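Local coordinates for insulinase family protease (Yersinia pestis, PDB 3GO9), which is a predicted protease of the insulinase (M16) family, whose active members are zinc-dependent peptidases; its own activity is not established, at residues Q165-P170 and G183-Q188; Q371-L376 and A417-L422. All blocks are in the same frame, centred on the assembly; numbering follows the deposited sequence.

Contact 1 (Q165-P170 and G183-Q188); sequences QNIQEP and GHDPGQ
Ile167 brings its delta-methyl up against CG and CD of Pro186, and this is where the two loops pack tightly: CD1 of Ile167 lies 3.5 Å from CG of Pro186, the two side chains meeting tip to tip. CG1 of Ile167 follows at 3.9 Å from CD of Pro186. The other branch of the same isoleucine goes elsewhere. With chi1 at -62° CG2 is anti to the backbone N, which sets this methyl 3.8 Å from CG of Asp185 and nearly as close to both carboxylate oxygens. Ile167 and Asp185 pass alongside each other in opposite senses. Each partner sits in a type I turn, Asn166 to Glu169 in one loop and Asp185 to Gln188 in the other, and the loops flank helix 170-175, Glu169 being its N-cap residue. In the first turn OD1 of Asn166 takes the backbone N of Gln168 at 3.0 Å, an Asx turn whose donor stands well above the carbonyl plane. Toward solvent the contact is looser and polar. NE2 of the exposed Gln168 stops 4.4 Å short of OD2 of Asp185, and a water spans the gap, accepting from the amide and donating to OD2 at 2.6 Å. The same helix supplies Arg173, which forms a salt bridge with OD1 of Asp185 and a hydrogen bond with OE1 of Gln168.

Contact 2 (Q371-L376 and A417-L422); sequences QKNDQL and AFLSGL
Between the two segments every direct contact involves Leu419, which reaches across to helix 362-377 with both methyls. CG stands anti to its carbonyl carbon (chi1 -63°), and the branches separate from there: CD2 comes within 3.9 Å of CB of Lys372, while CD1 lies 3.6 Å from the backbone O of Lys372 and 4.1 Å from CD2 of Leu376. The two leucines slide past each other rather than meeting end on. CD1 also touches a polar group, OD1 of Asn373, at 3.7 Å. The helices that carry these residues, 362-377 and 408-421, run nearly antiparallel, their local axes 10.5 Å apart at an angle of 162°; helix 283-309 also packs here, its Leu294 touching both Lys372 and Leu422. Among the polar links, Asn373 OD1 accepts from NE2 of Gln416, and the same NE2 is hydrogen-bonded to OG of Ser420. A water lies 2.7 Å from OG of Ser420 and accepts a weak bond from ND2 of Asn373, adding a looser bridge between the helices. The charged end of Lys372 leads away from Leu419. Bends at chi2 and chi3 turn its chain along its own helix toward Gln375, where NZ donates to OE1 of Gln375 at 2.7 Å, the donor tilted 21° from the carbonyl plane. NZ has a salt bridge to Glu297 of helix 283-309 as well.

Contact 1 and contact 2 lie on opposite sides of the chain's centre, 41 Å apart between centres and about 26 Å between nearest atoms, so neither touches the other. Along the chain contact 1 closes before contact 2 opens, the one joining the loops before and after helix 170-175, the other helices 362-377 and 408-421. The nearer to the middle is contact 1, its centre about 16 Å from that of the chain against about 26 Å. Neither has a residue among the zinc ligands: the Pro186 side chain is about 8 Å from a bound zinc ion, too far to be a ligand, and the Lys372 side chain about 10 Å from a di(hydroxyethyl)ether, probably a crystallisation additive.

Contact 1 (Q165-P170 and G183-Q188)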
ATOM      1  N   GLN A 165       1.332   8.709  -5.030  1.00 16.49           N
ATOM      2  CA  GLN A 165       0.439   9.533  -5.758  1.00 16.92           C
ATOM      3  C   GLN A 165       1.032  10.889  -6.171  1.00 16.70           C
ATOM      4  O   GLN A 165       0.734  11.415  -7.249  1.00 15.40           O
ATOM      5  CB  GLN A 165      -0.858   9.705  -4.944  1.00 19.66           C
ATOM      6  CG  GLN A 165      -1.766  10.701  -5.487  1.00 25.80           C
ATOM      7  CD  GLN A 165      -3.154  10.596  -4.850  1.00 32.93           C
ATOM      8  OE1 GLN A 165      -4.159  10.889  -5.487  1.00 36.16           O
ATOM      9  NE2 GLN A 165      -3.200  10.150  -3.587  1.00 38.01           N
ATOM     10  N   ASN A 166       1.936  11.423  -5.329  1.00 16.90           N
ATOM     11  CA  ASN A 166       2.580  12.666  -5.636  1.00 16.56           C
ATOM     12  C   ASN A 166       4.097  12.495  -5.517  1.00 15.66           C
ATOM     13  O   ASN A 166       4.658  12.502  -4.415  1.00 14.84           O
ATOM     14  CB  ASN A 166       2.106  13.799  -4.696  1.00 18.28           C
ATOM     15  CG  ASN A 166       2.803  15.105  -4.987  1.00 19.78           C
ATOM     16  OD1 ASN A 166       3.519  15.262  -6.001  1.00 25.41           O
ATOM     17  ND2 ASN A 166       2.569  16.102  -4.111  1.00 26.25           N
ATOM     18  N   ILE A 167       4.718  12.273  -6.663  1.00 13.86           N
ATOM     19  CA  ILE A 167       6.186  11.994  -6.704  1.00 13.46           C
ATOM     20  C   ILE A 167       6.951  13.237  -6.360  1.00 13.36           C
ATOM     21  O   ILE A 167       8.106  13.166  -5.955  1.00 11.82           O
ATOM     22  CB  ILE A 167       6.538  11.505  -8.119  1.00 14.53           C
ATOM     23  CG1 ILE A 167       5.795  10.184  -8.436  1.00 13.07           C
ATOM     24  CG2 ILE A 167       7.999  11.319  -8.296  1.00 13.82           C
ATOM     25  CD1 ILE A 167       6.111   8.960  -7.596  1.00 10.91           C
ATOM     26  N   GLN A 168       6.297  14.391  -6.544  1.00 14.33           N
ATOM     27  CA  GLN A 168       6.913  15.711  -6.370  1.00 16.39           C
ATOM     28  C   GLN A 168       6.952  16.233  -4.908  1.00 16.37           C
ATOM     29  O   GLN A 168       7.506  17.278  -4.634  1.00 19.73           O
ATOM     30  CB  GLN A 168       6.189  16.746  -7.275  1.00 17.26           C
ATOM     31  CG  GLN A 168       5.728  16.248  -8.666  1.00 21.15           C
ATOM     32  CD  GLN A 168       6.869  15.743  -9.497  1.00 22.55           C
ATOM     33  OE1 GLN A 168       7.988  16.188  -9.319  1.00 23.38           O
ATOM     34  NE2 GLN A 168       6.594  14.788 -10.400  1.00 22.42           N
ATOM     35  N   GLU A 169       6.300  15.543  -4.002  1.00 17.08           N
ATOM     36  CA  GLU A 169       6.316  15.885  -2.572  0.60 18.31           C
ATOM     37  C   GLU A 169       7.765  16.077  -2.102  1.00 18.26           C
ATOM     38  O   GLU A 169       8.556  15.178  -2.282  1.00 15.47           O
ATOM     39  CB  GLU A 169       5.760  14.709  -1.782  0.60 19.76           C
ATOM     40  CG  GLU A 169       4.437  14.867  -1.150  0.60 23.34           C
ATOM     41  CD  GLU A 169       4.427  14.154   0.178  0.60 25.26           C
ATOM     42  OE1 GLU A 169       4.518  12.903   0.184  0.60 27.96           O
ATOM     43  OE2 GLU A 169       4.375  14.855   1.214  0.60 29.37           O
ATOM     44  N   PRO A 170       8.108  17.233  -1.468  1.00 18.86           N
ATOM     45  CA  PRO A 170       9.481  17.289  -0.921  1.00 18.40           C
ATOM     46  C   PRO A 170       9.876  16.149   0.045  1.00 16.09           C
ATOM     47  O   PRO A 170      11.041  15.698   0.040  1.00 17.02           O
ATOM     48  CB  PRO A 170       9.500  18.627  -0.181  1.00 19.04           C
ATOM     49  CG  PRO A 170       8.561  19.497  -1.024  1.00 21.46           C
ATOM     50  CD  PRO A 170       7.480  18.573  -1.507  1.00 19.85           C
ATOM     51  N   GLY A 183      16.003   9.278 -10.638  1.00 16.36           N
ATOM     52  CA  GLY A 183      15.985   9.375 -12.068  1.00 16.79           C
ATOM     53  C   GLY A 183      15.021   8.444 -12.783  1.00 17.14           C
ATOM     54  O   GLY A 183      14.957   8.418 -14.021  1.00 19.10           O
ATOM     55  N   HIS A 184      14.193   7.763 -12.002  1.00 14.19           N
ATOM     56  CA  HIS A 184      13.100   6.948 -12.496  1.00 13.97           C
ATOM     57  C   HIS A 184      11.731   7.395 -12.026  1.00 13.61           C
ATOM     58  O   HIS A 184      10.853   6.550 -11.754  1.00 15.22           O
ATOM     59  CB  HIS A 184      13.321   5.503 -12.093  1.00 13.19           C
ATOM     60  CG  HIS A 184      14.524   4.893 -12.741  1.00 14.29           C
ATOM     61  ND1 HIS A 184      14.522   4.530 -14.070  1.00 16.45           N
ATOM     62  CD2 HIS A 184      15.751   4.597 -12.270  1.00 20.71           C
ATOM     63  CE1 HIS A 184      15.706   4.041 -14.394  1.00 19.91           C
ATOM     64  NE2 HIS A 184      16.463   4.055 -13.316  1.00 17.21           N
ATOM     65  N   ASP A 185      11.491   8.702 -11.921  1.00 13.40           N
ATOM     66  CA  ASP A 185      10.135   9.208 -11.640  1.00 14.31           C
ATOM     67  C   ASP A 185       9.098   8.560 -12.555  1.00 14.64           C
ATOM     68  O   ASP A 185       9.214   8.627 -13.798  1.00 15.70           O
ATOM     69  CB  ASP A 185      10.016  10.696 -11.887  1.00 15.80           C
ATOM     70  CG  ASP A 185      10.731  11.527 -10.933  1.00 17.31           C
ATOM     71  OD1 ASP A 185      11.522  11.024 -10.078  1.00 19.24           O
ATOM     72  OD2 ASP A 185      10.461  12.759 -11.059  1.00 17.78           O
ATOM     73  N   PRO A 186       8.066   7.942 -11.978  1.00 13.46           N
ATOM     74  CA  PRO A 186       7.130   7.103 -12.754  1.00 14.66           C
ATOM     75  C   PRO A 186       6.117   7.866 -13.606  1.00 17.46           C
ATOM     76  O   PRO A 186       5.453   7.248 -14.443  1.00 18.72           O
ATOM     77  CB  PRO A 186       6.443   6.239 -11.690  1.00 15.58           C
ATOM     78  CG  PRO A 186       6.733   6.880 -10.393  1.00 15.46           C
ATOM     79  CD  PRO A 186       7.962   7.741 -10.529  1.00 13.86           C
ATOM     80  N   GLY A 187       5.967   9.158 -13.387  1.00 17.42           N
ATOM     81  CA  GLY A 187       4.967   9.908 -14.173  1.00 17.46           C
ATOM     82  C   GLY A 187       5.612  10.927 -15.101  1.00 18.59           C
ATOM     83  O   GLY A 187       4.906  11.884 -15.495  1.00 18.02           O
ATOM     84  N   GLN A 188       6.890  10.735 -15.447  1.00 18.67           N
ATOM     85  CA  GLN A 188       7.670  11.714 -16.279  1.00 20.03           C
ATOM     86  C   GLN A 188       7.066  11.732 -17.667  1.00 19.90           C
ATOM     87  O   GLN A 188       6.750  10.701 -18.196  1.00 18.16           O
ATOM     88  CB  GLN A 188       9.156  11.315 -16.463  1.00 20.98           C
ATOM     89  CG  GLN A 188       9.973  11.088 -15.215  1.00 24.29           C
ATOM     90  CD  GLN A 188      11.441  10.526 -15.408  1.00 25.56           C
ATOM     91  OE1 GLN A 188      12.353  11.324 -15.629  1.00 31.97           O
ATOM     92  NE2 GLN A 188      11.664   9.164 -15.274  1.00 21.53           N
TER
HETATM   93  O   HOH W   1       8.356  13.523 -12.411  1.00 32.38           O

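Contact 2 (Q371-L376 and A417-L422)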
ATOM      1  N   GLN A 371     -10.958  -3.742  24.603  1.00 21.23           N
ATOM      2  CA  GLN A 371     -11.206  -3.141  23.313  1.00 22.22           C
ATOM      3  C   GLN A 371     -10.715  -4.054  22.187  1.00 21.08           C
ATOM      4  O   GLN A 371     -11.402  -4.289  21.183  1.00 20.11           O
ATOM      5  CB  GLN A 371     -10.534  -1.763  23.259  1.00 23.79           C
ATOM      6  CG  GLN A 371     -10.399  -1.071  21.877  1.00 28.56           C
ATOM      7  CD  GLN A 371      -9.641   0.287  21.968  1.00 35.21           C
ATOM      8  OE1 GLN A 371      -8.796   0.611  21.109  1.00 40.70           O
ATOM      9  NE2 GLN A 371      -9.939   1.068  23.019  1.00 38.15           N
ATOM     10  N   LYS A 372      -9.537  -4.636  22.351  1.00 19.10           N
ATOM     11  CA  LYS A 372      -9.021  -5.481  21.249  1.00 18.54           C
ATOM     12  C   LYS A 372      -9.810  -6.781  21.158  1.00 18.16           C
ATOM     13  O   LYS A 372     -10.039  -7.318  20.081  1.00 16.47           O
ATOM     14  CB  LYS A 372      -7.516  -5.770  21.464  1.00 18.91           C
ATOM     15  CG  LYS A 372      -6.582  -4.550  21.454  1.00 18.81           C
ATOM     16  CD  LYS A 372      -6.785  -3.543  20.318  1.00 21.69           C
ATOM     17  CE  LYS A 372      -6.500  -4.123  18.977  1.00 23.90           C
ATOM     18  NZ  LYS A 372      -6.715  -3.082  17.934  1.00 23.57           N
ATOM     19  N   ASN A 373     -10.246  -7.281  22.302  1.00 18.25           N
ATOM     20  CA  ASN A 373     -11.099  -8.467  22.343  1.00 18.37           C
ATOM     21  C   ASN A 373     -12.463  -8.185  21.713  1.00 19.06           C
ATOM     22  O   ASN A 373     -13.023  -9.030  20.987  1.00 17.27           O
ATOM     23  CB  ASN A 373     -11.243  -9.008  23.787  1.00 19.22           C
ATOM     24  CG  ASN A 373     -10.133 -10.037  24.147  1.00 21.93           C
ATOM     25  OD1 ASN A 373      -9.946 -11.050  23.444  1.00 23.78           O
ATOM     26  ND2 ASN A 373      -9.408  -9.775  25.229  1.00 21.53           N
ATOM     27  N   ASP A 374     -12.967  -6.972  21.936  1.00 19.69           N
ATOM     28  CA  ASP A 374     -14.217  -6.557  21.286  1.00 20.80           C
ATOM     29  C   ASP A 374     -14.086  -6.567  19.763  1.00 20.60           C
ATOM     30  O   ASP A 374     -14.901  -7.149  19.054  1.00 19.63           O
ATOM     31  CB  ASP A 374     -14.634  -5.157  21.754  1.00 21.93           C
ATOM     32  CG  ASP A 374     -16.018  -4.759  21.216  1.00 25.92           C
ATOM     33  OD1 ASP A 374     -16.982  -5.506  21.492  1.00 29.06           O
ATOM     34  OD2 ASP A 374     -16.119  -3.729  20.525  1.00 30.88           O
ATOM     35  N   GLN A 375     -13.032  -5.943  19.275  1.00 19.39           N
ATOM     36  CA  GLN A 375     -12.761  -5.909  17.843  1.00 20.18           C
ATOM     37  C   GLN A 375     -12.639  -7.283  17.237  1.00 19.24           C
ATOM     38  O   GLN A 375     -13.185  -7.536  16.188  1.00 18.10           O
ATOM     39  CB  GLN A 375     -11.517  -5.122  17.570  1.00 20.93           C
ATOM     40  CG  GLN A 375     -11.591  -3.694  18.104  1.00 23.46           C
ATOM     41  CD  GLN A 375     -10.239  -3.007  18.072  1.00 29.91           C
ATOM     42  OE1 GLN A 375      -9.302  -3.476  17.417  1.00 32.38           O
ATOM     43  NE2 GLN A 375     -10.135  -1.882  18.770  1.00 34.36           N
ATOM     44  N   LEU A 376     -11.968  -8.213  17.921  1.00 18.51           N
ATOM     45  CA  LEU A 376     -11.890  -9.571  17.428  1.00 17.62           C
ATOM     46  C   LEU A 376     -13.250 -10.247  17.407  1.00 18.76           C
ATOM     47  O   LEU A 376     -13.549 -11.017  16.506  1.00 18.48           O
ATOM     48  CB  LEU A 376     -10.898 -10.389  18.267  1.00 17.64           C
ATOM     49  CG  LEU A 376     -10.697 -11.839  17.849  1.00 16.60           C
ATOM     50  CD1 LEU A 376     -10.180 -11.952  16.431  1.00 15.12           C
ATOM     51  CD2 LEU A 376      -9.739 -12.502  18.847  1.00 15.86           C
ATOM     52  N   ALA A 417      -5.504 -16.270  20.947  1.00 12.15           N
ATOM     53  CA  ALA A 417      -4.460 -16.781  21.813  1.00 10.27           C
ATOM     54  C   ALA A 417      -3.443 -15.695  22.121  1.00 10.78           C
ATOM     55  O   ALA A 417      -2.958 -15.607  23.273  1.00 12.28           O
ATOM     56  CB  ALA A 417      -3.795 -18.000  21.191  1.00 11.35           C
ATOM     57  N   PHE A 418      -3.110 -14.861  21.127  1.00 10.44           N
ATOM     58  CA  PHE A 418      -2.240 -13.703  21.357  1.00 11.07           C
ATOM     59  C   PHE A 418      -2.839 -12.772  22.462  1.00 11.80           C
ATOM     60  O   PHE A 418      -2.159 -12.416  23.435  1.00 12.30           O
ATOM     61  CB  PHE A 418      -2.033 -12.972  20.039  1.00 10.88           C
ATOM     62  CG  PHE A 418      -1.414 -11.642  20.186  1.00 11.09           C
ATOM     63  CD1 PHE A 418      -0.086 -11.532  20.544  1.00 12.56           C
ATOM     64  CD2 PHE A 418      -2.169 -10.506  20.053  1.00 11.04           C
ATOM     65  CE1 PHE A 418       0.448 -10.312  20.723  1.00 13.57           C
ATOM     66  CE2 PHE A 418      -1.623  -9.290  20.288  1.00 13.74           C
ATOM     67  CZ  PHE A 418      -0.322  -9.220  20.635  1.00 13.01           C
ATOM     68  N   LEU A 419      -4.091 -12.369  22.283  1.00 12.81           N
ATOM     69  CA  LEU A 419      -4.699 -11.416  23.218  1.00 12.99           C
ATOM     70  C   LEU A 419      -4.797 -12.053  24.612  1.00 13.91           C
ATOM     71  O   LEU A 419      -4.526 -11.390  25.600  1.00 15.53           O
ATOM     72  CB  LEU A 419      -6.069 -10.936  22.736  1.00 12.72           C
ATOM     73  CG  LEU A 419      -6.087 -10.154  21.420  1.00 14.35           C
ATOM     74  CD1 LEU A 419      -7.536  -9.765  20.997  1.00 15.27           C
ATOM     75  CD2 LEU A 419      -5.222  -8.882  21.635  1.00 12.15           C
ATOM     76  N   SER A 420      -5.143 -13.332  24.700  1.00 14.29           N
ATOM     77  CA  SER A 420      -5.339 -13.916  26.023  1.00 15.01           C
ATOM     78  C   SER A 420      -4.032 -14.147  26.738  1.00 15.43           C
ATOM     79  O   SER A 420      -4.018 -14.217  27.994  1.00 17.73           O
ATOM     80  CB  SER A 420      -6.124 -15.233  25.926  1.00 14.48           C
ATOM     81  OG  SER A 420      -7.423 -14.905  25.477  1.00 17.93           O
ATOM     82  N   GLY A 421      -2.956 -14.316  25.964  1.00 15.35           N
ATOM     83  CA  GLY A 421      -1.636 -14.608  26.493  1.00 14.81           C
ATOM     84  C   GLY A 421      -0.817 -13.372  26.875  1.00 14.05           C
ATOM     85  O   GLY A 421       0.075 -13.452  27.707  1.00 15.47           O
ATOM     86  N   LEU A 422      -1.120 -12.237  26.269  1.00 12.61           N
ATOM     87  CA  LEU A 422      -0.331 -11.050  26.468  1.00 13.79           C
ATOM     88  C   LEU A 422      -0.437 -10.490  27.893  1.00 13.24           C
ATOM     89  O   LEU A 422      -1.537 -10.350  28.422  1.00 15.16           O
ATOM     90  CB  LEU A 422      -0.774  -9.977  25.508  1.00 13.60           C
ATOM     91  CG  LEU A 422       0.147  -8.767  25.389  1.00 14.13           C
ATOM     92  CD1 LEU A 422       1.503  -9.142  24.869  1.00 14.05           C
ATOM     93  CD2 LEU A 422      -0.507  -7.719  24.489  1.00 15.11           C
TER
HETATM   94  O   HOH W   2      -8.784 -12.819  26.637  1.00 35.92           O